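Betaine aldehyde dehydrogenase (Staphylococcus aureus subsp. aureus COL, PDB 4QTO) catalyses the NAD-dependent oxidation of betaine aldehyde to glycine betaine. Local coordinates at residues T465-I468 with N469-P473. Sequence-based numbering, arbitrary orientation.
Sequences TVWI and NDFHP
Strand 465-468 runs straight into loop 469-473, which doubles back so that Trp467 meets Asp470 to Pro473, the end-to-end directions of the two segments lying 145° apart. The reversal begins at Asn469, whose phi and psi are both positive (58° and 41°), a left-handed conformation that asparagine tolerates better than most residues; its ND2 is anchored on Ser448 O. Beyond it the backbone runs across one face of the indole: the amide N of His472 is 3.4 Å from CH2 of Trp467. With CG anti to the carbonyl carbon, the tryptophan turns its ring against the returning chain, while the methyl CG2 of Thr465 packs on the opposite face. Pro473 brings CD over the pyrrole part, 3.7 Å from the centroid of the five-membered ring of Trp467, in a CH-pi contact; a proline suits the place because its ring carbon next to the nitrogen presents C-H bonds to the aromatic face. The same residue accepts a hydrogen bond: NE1 of Trp467 reaches O of Pro473 at 2.7 Å, nearly in the indole plane and on a carbonyl lone pair, which helps, with the packing on both faces, to fix the rotation of the indole. In the aldehyde dehydrogenase fold this strand lies at one edge of its sheet within the chain, beside strand 443-447, and a parallel strand of a second subunit continues the sheet across the interface. At the far end of the indole, its benzo edge meets the face of Phe471 in an edge-to-face pair, CZ3 of Trp467 lying 3.6 Å from CE1 of Phe471. Asp470 suits the place because its short side chain brings the carboxylate to the next backbone N-H: OD1 accepts the N-H of Phe471 through its anti lone pair, while OD2 binds Asn509 ND2 of the second subunit.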
loop_
_atom_site.group_PDB
_atom_site.type_symbol
_atom_site.label_atom_id
_atom_site.label_comp_id
_atom_site.label_asym_id
_atom_site.label_seq_id
_atom_site.Cartn_x
_atom_site.Cartn_y
_atom_site.Cartn_z
ATOM N N THR A 465 -3.958 -20.740 4.142
ATOM C CA THR A 465 -3.726 -20.980 2.703
ATOM C C THR A 465 -4.710 -22.010 2.207
ATOM O O THR A 465 -4.899 -23.051 2.835
ATOM C CB THR A 465 -2.278 -21.499 2.451
ATOM O OG1 THR A 465 -1.322 -20.542 2.946
ATOM C CG2 THR A 465 -2.023 -21.758 0.979
ATOM N N VAL A 466 -5.369 -21.708 1.087
ATOM C CA VAL A 466 -6.272 -22.668 0.434
ATOM C C VAL A 466 -5.820 -22.852 -1.004
ATOM O O VAL A 466 -5.675 -21.872 -1.735
ATOM C CB VAL A 466 -7.728 -22.218 0.396
ATOM C CG1 VAL A 466 -8.574 -23.299 -0.237
ATOM C CG2 VAL A 466 -8.227 -21.901 1.824
ATOM N N TRP A 467 -5.567 -24.109 -1.395
ATOM C CA TRP A 467 -5.209 -24.438 -2.756
ATOM C C TRP A 467 -6.456 -24.930 -3.507
ATOM O O TRP A 467 -7.239 -25.734 -2.979
ATOM C CB TRP A 467 -4.172 -25.554 -2.804
ATOM C CG TRP A 467 -2.919 -25.241 -2.078
ATOM C CD1 TRP A 467 -2.009 -24.278 -2.401
ATOM C CD2 TRP A 467 -2.418 -25.890 -0.909
ATOM N NE1 TRP A 467 -0.989 -24.271 -1.500
ATOM C CE2 TRP A 467 -1.209 -25.262 -0.575
ATOM C CE3 TRP A 467 -2.881 -26.925 -0.091
ATOM C CZ2 TRP A 467 -0.446 -25.652 0.530
ATOM C CZ3 TRP A 467 -2.113 -27.311 0.992
ATOM C CH2 TRP A 467 -0.909 -26.697 1.283
ATOM N N ILE A 468 -6.646 -24.448 -4.721
ATOM C CA ILE A 468 -7.723 -24.930 -5.605
ATOM C C ILE A 468 -7.041 -25.780 -6.660
ATOM O O ILE A 468 -6.220 -25.296 -7.446
ATOM C CB ILE A 468 -8.556 -23.790 -6.203
ATOM C CG1 ILE A 468 -9.358 -23.119 -5.069
ATOM C CG2 ILE A 468 -9.467 -24.351 -7.296
ATOM C CD1 ILE A 468 -10.092 -21.859 -5.470
ATOM N N ASN A 469 -7.375 -27.074 -6.656
ATOM C CA ASN A 469 -6.785 -28.029 -7.573
ATOM C C ASN A 469 -5.248 -28.141 -7.503
ATOM O O ASN A 469 -4.556 -28.243 -8.522
ATOM C CB ASN A 469 -7.279 -27.841 -8.998
ATOM C CG ASN A 469 -8.765 -28.109 -9.127
ATOM O OD1 ASN A 469 -9.292 -29.041 -8.525
ATOM N ND2 ASN A 469 -9.471 -27.251 -9.882
ATOM N N ASP A 470 -4.736 -28.114 -6.275
ATOM C CA ASP A 470 -3.321 -28.295 -6.016
ATOM C C ASP A 470 -3.178 -28.695 -4.560
ATOM O O ASP A 470 -4.163 -28.653 -3.799
ATOM C CB ASP A 470 -2.526 -27.023 -6.342
ATOM C CG ASP A 470 -1.102 -27.314 -6.821
ATOM O OD1 ASP A 470 -0.461 -28.294 -6.376
ATOM O OD2 ASP A 470 -0.620 -26.524 -7.679
ATOM N N PHE A 471 -1.972 -29.098 -4.183
ATOM C CA PHE A 471 -1.667 -29.392 -2.796
ATOM C C PHE A 471 -0.179 -29.132 -2.588
ATOM O O PHE A 471 0.636 -29.587 -3.391
ATOM C CB PHE A 471 -2.053 -30.845 -2.346
ATOM C CG PHE A 471 -2.317 -30.915 -0.896
ATOM C CD1 PHE A 471 -1.262 -30.896 -0.008
ATOM C CD2 PHE A 471 -3.616 -30.887 -0.396
ATOM C CE1 PHE A 471 -1.490 -30.836 1.335
ATOM C CE2 PHE A 471 -3.833 -30.805 0.961
ATOM C CZ PHE A 471 -2.770 -30.791 1.814
ATOM N N HIS A 472 0.140 -28.363 -1.544
ATOM C CA HIS A 472 1.501 -28.030 -1.064
ATOM C C HIS A 472 2.137 -26.678 -1.418
ATOM O O HIS A 472 3.005 -26.242 -0.675
ATOM C CB HIS A 472 2.572 -29.110 -1.325
ATOM C CG HIS A 472 2.460 -30.349 -0.475
ATOM N ND1 HIS A 472 2.524 -30.319 0.904
ATOM C CD2 HIS A 472 2.354 -31.652 -0.824
ATOM C CE1 HIS A 472 2.461 -31.557 1.372
ATOM N NE2 HIS A 472 2.346 -32.383 0.349
ATOM N N PRO A 473 1.720 -26.019 -2.505
ATOM C CA PRO A 473 2.482 -24.803 -2.832
ATOM C C PRO A 473 2.558 -23.702 -1.798
ATOM O O PRO A 473 1.563 -23.303 -1.210
ATOM C CB PRO A 473 1.735 -24.249 -4.058
ATOM C CG PRO A 473 1.108 -25.398 -4.696
ATOM C CD PRO A 473 0.805 -26.396 -3.597
#